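Local coordinates for putative acetyltransferase (Streptococcus mutans, PDB 4E2A), which probably transfers an acyl group, most likely acetyl from acetyl-CoA, to an amine, as a putative GNAT-family acetyltransferase, at residues Ile40-Leu51 with Leu89-Leu100. Numbering follows the deposited sequence.
Sequences IRKVNQDELSLL and LDDKESETYFIL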
loop_
_atom_site.group_PDB
_atom_site.type_symbol
_atom_site.label_atom_id
_atom_site.label_comp_id
_atom_site.label_asym_id
_atom_site.label_seq_id
_atom_site.Cartn_x
_atom_site.Cartn_y
_atom_site.Cartn_z
ATOM N N ILE B 40 28.255 -7.306 12.927
ATOM C CA ILE B 40 27.233 -6.575 12.194
ATOM C C ILE B 40 27.948 -5.562 11.337
ATOM O O ILE B 40 28.732 -4.768 11.846
ATOM C CB ILE B 40 26.256 -5.820 13.136
ATOM C CG1 ILE B 40 25.493 -6.810 14.020
ATOM C CG2 ILE B 40 25.254 -4.960 12.318
ATOM C CD1 ILE B 40 24.642 -6.143 15.091
ATOM N N ARG B 41 27.670 -5.575 10.038
ATOM C CA ARG B 41 28.328 -4.662 9.112
ATOM C C ARG B 41 27.505 -4.521 7.831
ATOM O O ARG B 41 26.625 -5.344 7.549
ATOM C CB ARG B 41 29.750 -5.158 8.772
ATOM C CG ARG B 41 29.785 -6.521 8.075
ATOM C CD ARG B 41 31.089 -6.780 7.309
ATOM N NE ARG B 41 31.196 -8.168 6.854
ATOM C CZ ARG B 41 30.648 -8.653 5.743
ATOM N NH1 ARG B 41 29.947 -7.858 4.947
ATOM N NH2 ARG B 41 30.800 -9.937 5.426
ATOM N N LYS B 42 27.824 -3.498 7.045
ATOM C CA LYS B 42 27.131 -3.260 5.793
ATOM C C LYS B 42 27.371 -4.417 4.836
ATOM O O LYS B 42 28.412 -5.062 4.887
ATOM C CB LYS B 42 27.571 -1.931 5.162
ATOM C CG LYS B 42 27.325 -0.741 6.071
ATOM C CD LYS B 42 27.724 0.579 5.433
ATOM C CE LYS B 42 27.774 1.687 6.474
ATOM N NZ LYS B 42 28.337 2.953 5.926
ATOM N N VAL B 43 26.386 -4.679 3.979
ATOM C CA VAL B 43 26.521 -5.632 2.899
ATOM C C VAL B 43 27.566 -5.117 1.920
ATOM O O VAL B 43 27.536 -3.954 1.507
ATOM C CB VAL B 43 25.172 -5.831 2.134
ATOM C CG1 VAL B 43 25.354 -6.835 0.993
ATOM C CG2 VAL B 43 24.083 -6.306 3.077
ATOM N N ASN B 44 28.502 -5.984 1.565
ATOM C CA ASN B 44 29.515 -5.649 0.579
ATOM C C ASN B 44 28.912 -5.592 -0.823
ATOM O O ASN B 44 27.930 -6.290 -1.118
ATOM C CB ASN B 44 30.631 -6.700 0.620
ATOM C CG ASN B 44 31.821 -6.263 1.456
ATOM O OD1 ASN B 44 32.768 -5.676 0.929
ATOM N ND2 ASN B 44 31.785 -6.550 2.757
ATOM N N GLN B 45 29.505 -4.778 -1.692
ATOM C CA GLN B 45 29.105 -4.742 -3.099
ATOM C C GLN B 45 29.112 -6.143 -3.719
ATOM O O GLN B 45 28.219 -6.493 -4.482
ATOM C CB GLN B 45 30.002 -3.792 -3.914
ATOM C CG GLN B 45 29.613 -2.306 -3.835
ATOM C CD GLN B 45 28.335 -1.973 -4.608
ATOM O OE1 GLN B 45 27.568 -2.858 -4.989
ATOM N NE2 GLN B 45 28.118 -0.688 -4.858
ATOM N N ASP B 46 30.106 -6.952 -3.365
ATOM C CA ASP B 46 30.216 -8.298 -3.925
ATOM C C ASP B 46 29.364 -9.363 -3.209
ATOM O O ASP B 46 29.528 -10.566 -3.444
ATOM C CB ASP B 46 31.685 -8.732 -3.993
ATOM C CG ASP B 46 32.276 -9.014 -2.625
ATOM O OD1 ASP B 46 31.742 -8.491 -1.624
ATOM O OD2 ASP B 46 33.277 -9.759 -2.551
ATOM N N GLU B 47 28.452 -8.924 -2.348
ATOM C CA GLU B 47 27.551 -9.842 -1.648
ATOM C C GLU B 47 26.091 -9.693 -2.110
ATOM O O GLU B 47 25.156 -10.161 -1.448
ATOM C CB GLU B 47 27.670 -9.642 -0.125
ATOM C CG GLU B 47 29.098 -9.832 0.384
ATOM C CD GLU B 47 29.235 -9.688 1.902
ATOM O OE1 GLU B 47 28.979 -8.575 2.432
ATOM O OE2 GLU B 47 29.593 -10.699 2.561
ATOM N N LEU B 48 25.892 -9.030 -3.240
ATOM C CA LEU B 48 24.540 -8.825 -3.758
ATOM C C LEU B 48 23.749 -10.147 -3.882
ATOM O O LEU B 48 22.574 -10.229 -3.500
ATOM C CB LEU B 48 24.607 -8.076 -5.095
ATOM C CG LEU B 48 23.300 -7.813 -5.845
ATOM C CD1 LEU B 48 22.455 -6.843 -5.075
ATOM C CD2 LEU B 48 23.579 -7.264 -7.252
ATOM N N SER B 49 24.381 -11.193 -4.387
ATOM C CA SER B 49 23.685 -12.456 -4.578
ATOM C C SER B 49 23.389 -13.121 -3.258
ATOM O O SER B 49 22.368 -13.681 -3.069
ATOM C CB SER B 49 24.480 -13.395 -5.473
ATOM O OG SER B 49 24.701 -12.827 -6.732
ATOM N N LEU B 50 24.317 -12.993 -2.337
ATOM C CA LEU B 50 24.143 -13.453 -0.994
ATOM C C LEU B 50 22.920 -12.779 -0.346
ATOM O O LEU B 50 22.049 -13.411 0.140
ATOM C CB LEU B 50 25.435 -13.207 -0.236
ATOM C CG LEU B 50 25.478 -13.650 1.197
ATOM C CD1 LEU B 50 24.789 -14.947 1.459
ATOM C CD2 LEU B 50 26.844 -13.600 1.762
ATOM N N LEU B 51 22.841 -11.482 -0.469
ATOM C CA LEU B 51 21.711 -10.737 0.011
ATOM C C LEU B 51 20.383 -11.210 -0.574
ATOM O O LEU B 51 19.452 -11.393 0.133
ATOM C CB LEU B 51 21.924 -9.278 -0.267
ATOM C CG LEU B 51 20.779 -8.374 0.119
ATOM C CD1 LEU B 51 20.453 -8.441 1.557
ATOM C CD2 LEU B 51 20.914 -6.984 -0.393
ATOM N N LEU B 89 21.343 -1.016 -2.586
ATOM C CA LEU B 89 22.672 -1.001 -2.044
ATOM C C LEU B 89 23.448 0.258 -2.421
ATOM O O LEU B 89 24.337 0.647 -1.741
ATOM C CB LEU B 89 23.450 -2.212 -2.517
ATOM C CG LEU B 89 23.410 -3.530 -1.743
ATOM C CD1 LEU B 89 24.331 -4.542 -2.269
ATOM C CD2 LEU B 89 23.481 -3.417 -0.260
ATOM N N ASP B 90 23.076 0.852 -3.535
ATOM C CA ASP B 90 23.732 2.019 -4.058
ATOM C C ASP B 90 23.071 3.290 -3.533
ATOM O O ASP B 90 23.617 4.322 -3.617
ATOM C CB ASP B 90 23.744 1.998 -5.599
ATOM C CG ASP B 90 24.833 1.079 -6.194
ATOM O OD1 ASP B 90 25.692 0.608 -5.504
ATOM O OD2 ASP B 90 24.806 0.861 -7.379
ATOM N N ASP B 91 21.896 3.173 -2.960
ATOM C CA ASP B 91 21.120 4.311 -2.461
ATOM C C ASP B 91 21.856 5.032 -1.308
ATOM O O ASP B 91 22.192 4.427 -0.290
ATOM C CB ASP B 91 19.743 3.792 -2.020
ATOM C CG ASP B 91 18.816 4.883 -1.517
ATOM O OD1 ASP B 91 19.302 5.962 -1.128
ATOM O OD2 ASP B 91 17.583 4.644 -1.496
ATOM N N LYS B 92 22.101 6.328 -1.471
ATOM C CA LYS B 92 22.848 7.093 -0.473
ATOM C C LYS B 92 22.052 7.373 0.802
ATOM O O LYS B 92 22.621 7.699 1.836
ATOM C CB LYS B 92 23.297 8.429 -1.068
ATOM C CG LYS B 92 23.848 8.337 -2.485
ATOM C CD LYS B 92 25.198 7.626 -2.526
ATOM C CE LYS B 92 26.326 8.537 -2.047
ATOM N NZ LYS B 92 27.667 8.025 -2.460
ATOM N N GLU B 93 20.731 7.272 0.725
ATOM C CA GLU B 93 19.902 7.573 1.886
ATOM C C GLU B 93 19.315 6.312 2.517
ATOM O O GLU B 93 18.230 6.341 3.098
ATOM C CB GLU B 93 18.807 8.569 1.509
ATOM C CG GLU B 93 19.366 9.967 1.162
ATOM C CD GLU B 93 18.285 11.020 0.970
ATOM O OE1 GLU B 93 17.413 10.836 0.088
ATOM O OE2 GLU B 93 18.319 12.032 1.704
ATOM N N SER B 94 20.026 5.195 2.365
ATOM C CA SER B 94 19.587 3.932 2.952
ATOM C C SER B 94 20.791 3.063 3.281
ATOM O O SER B 94 21.824 3.149 2.624
ATOM C CB SER B 94 18.663 3.192 1.970
ATOM O OG SER B 94 18.296 1.915 2.474
ATOM N N GLU B 95 20.676 2.218 4.295
ATOM C CA GLU B 95 21.726 1.232 4.486
ATOM C C GLU B 95 21.172 -0.153 4.705
ATOM O O GLU B 95 20.115 -0.321 5.316
ATOM C CB GLU B 95 22.689 1.645 5.586
ATOM C CG GLU B 95 23.620 2.780 5.145
ATOM C CD GLU B 95 24.300 3.476 6.306
ATOM O OE1 GLU B 95 23.922 3.186 7.458
ATOM O OE2 GLU B 95 25.206 4.307 6.064
ATOM N N THR B 96 21.864 -1.142 4.152
ATOM C CA THR B 96 21.523 -2.526 4.440
ATOM C C THR B 96 22.689 -3.228 5.150
ATOM O O THR B 96 23.845 -3.163 4.693
ATOM C CB THR B 96 21.143 -3.297 3.161
ATOM O OG1 THR B 96 20.046 -2.646 2.512
ATOM C CG2 THR B 96 20.735 -4.736 3.486
ATOM N N TYR B 97 22.362 -3.923 6.238
ATOM C CA TYR B 97 23.357 -4.618 7.063
ATOM C C TYR B 97 23.102 -6.125 7.118
ATOM O O TYR B 97 21.950 -6.569 7.067
ATOM C CB TYR B 97 23.338 -4.082 8.502
ATOM C CG TYR B 97 23.726 -2.626 8.632
ATOM C CD1 TYR B 97 25.044 -2.261 8.857
ATOM C CD2 TYR B 97 22.766 -1.616 8.529
ATOM C CE1 TYR B 97 25.409 -0.955 8.966
ATOM C CE2 TYR B 97 23.125 -0.281 8.632
ATOM C CZ TYR B 97 24.455 0.035 8.855
ATOM O OH TYR B 97 24.856 1.337 8.969
ATOM N N PHE B 98 24.188 -6.899 7.228
ATOM C CA PHE B 98 24.119 -8.296 7.632
ATOM C C PHE B 98 24.453 -8.371 9.115
ATOM O O PHE B 98 25.269 -7.585 9.630
ATOM C CB PHE B 98 25.168 -9.163 6.911
ATOM C CG PHE B 98 24.815 -9.546 5.487
ATOM C CD1 PHE B 98 23.516 -9.795 5.112
ATOM C CD2 PHE B 98 25.809 -9.662 4.531
ATOM C CE1 PHE B 98 23.204 -10.157 3.796
ATOM C CE2 PHE B 98 25.508 -10.006 3.210
ATOM C CZ PHE B 98 24.201 -10.256 2.848
ATOM N N ILE B 99 23.828 -9.316 9.805
ATOM C CA ILE B 99 24.390 -9.778 11.061
ATOM C C ILE B 99 24.931 -11.165 10.788
ATOM O O ILE B 99 24.259 -12.005 10.176
ATOM C CB ILE B 99 23.407 -9.772 12.246
ATOM C CG1 ILE B 99 24.126 -10.219 13.527
ATOM C CG2 ILE B 99 22.208 -10.655 11.976
ATOM C CD1 ILE B 99 23.357 -9.900 14.801
ATOM N N LEU B 100 26.140 -11.391 11.219
ATOM C CA LEU B 100 26.872 -12.584 10.887
ATOM C C LEU B 100 27.235 -13.396 12.110
ATOM O O LEU B 100 27.531 -12.872 13.139
ATOM C CB LEU B 100 28.132 -12.240 10.120
ATOM C CG LEU B 100 27.965 -11.635 8.754
ATOM C CD1 LEU B 100 28.392 -10.221 8.661
ATOM C CD2 LEU B 100 28.648 -12.475 7.792
#
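In the antiparallel pairing of strand 38-42, at the margin of the GNAT sheet, with strand 94-101, R41 and F98 form the hydrogen-bonded pair, between the non-hydrogen-bonded pairs I40-I99 and K42-Y97: R41 N bonds to F98 O at 3.2 Å and F98 N to R41 O at 2.9 Å. V43 N to T96 O, a nearly straight bond, extends the pairing into the loop before helix 48-63. There V43 CG2 sits over the centre of the F98 ring, 3.8 Å from its centroid and 3° off the normal, a CH-pi contact. With CG1 anti to the backbone N (chi1 180°), CG2 lies beside that N and comes over the ring, while CB meets L89 CD2. At the ring edge, in plane, come L51 N and the E47 carboxylate, whose plane is turned 80° from the ring. R41 grips that carboxylate end-on, NH1 to OE1 at 2.8 Å and NH2 to OE2 at 3.2 Å, both on syn sides; N44 N takes the anti lone pair of OE1. L100 CD1 lies over one guanidinium face. Farther out, Q45 NE2 donates to D90 OD1 at 2.8 Å, and Q45 OE1 accepts from K86 NZ. With both oxygens bonded, E47 is fixed in rotation, and the arginine and backbone N-H probably favour its charged form beside the aromatic edge.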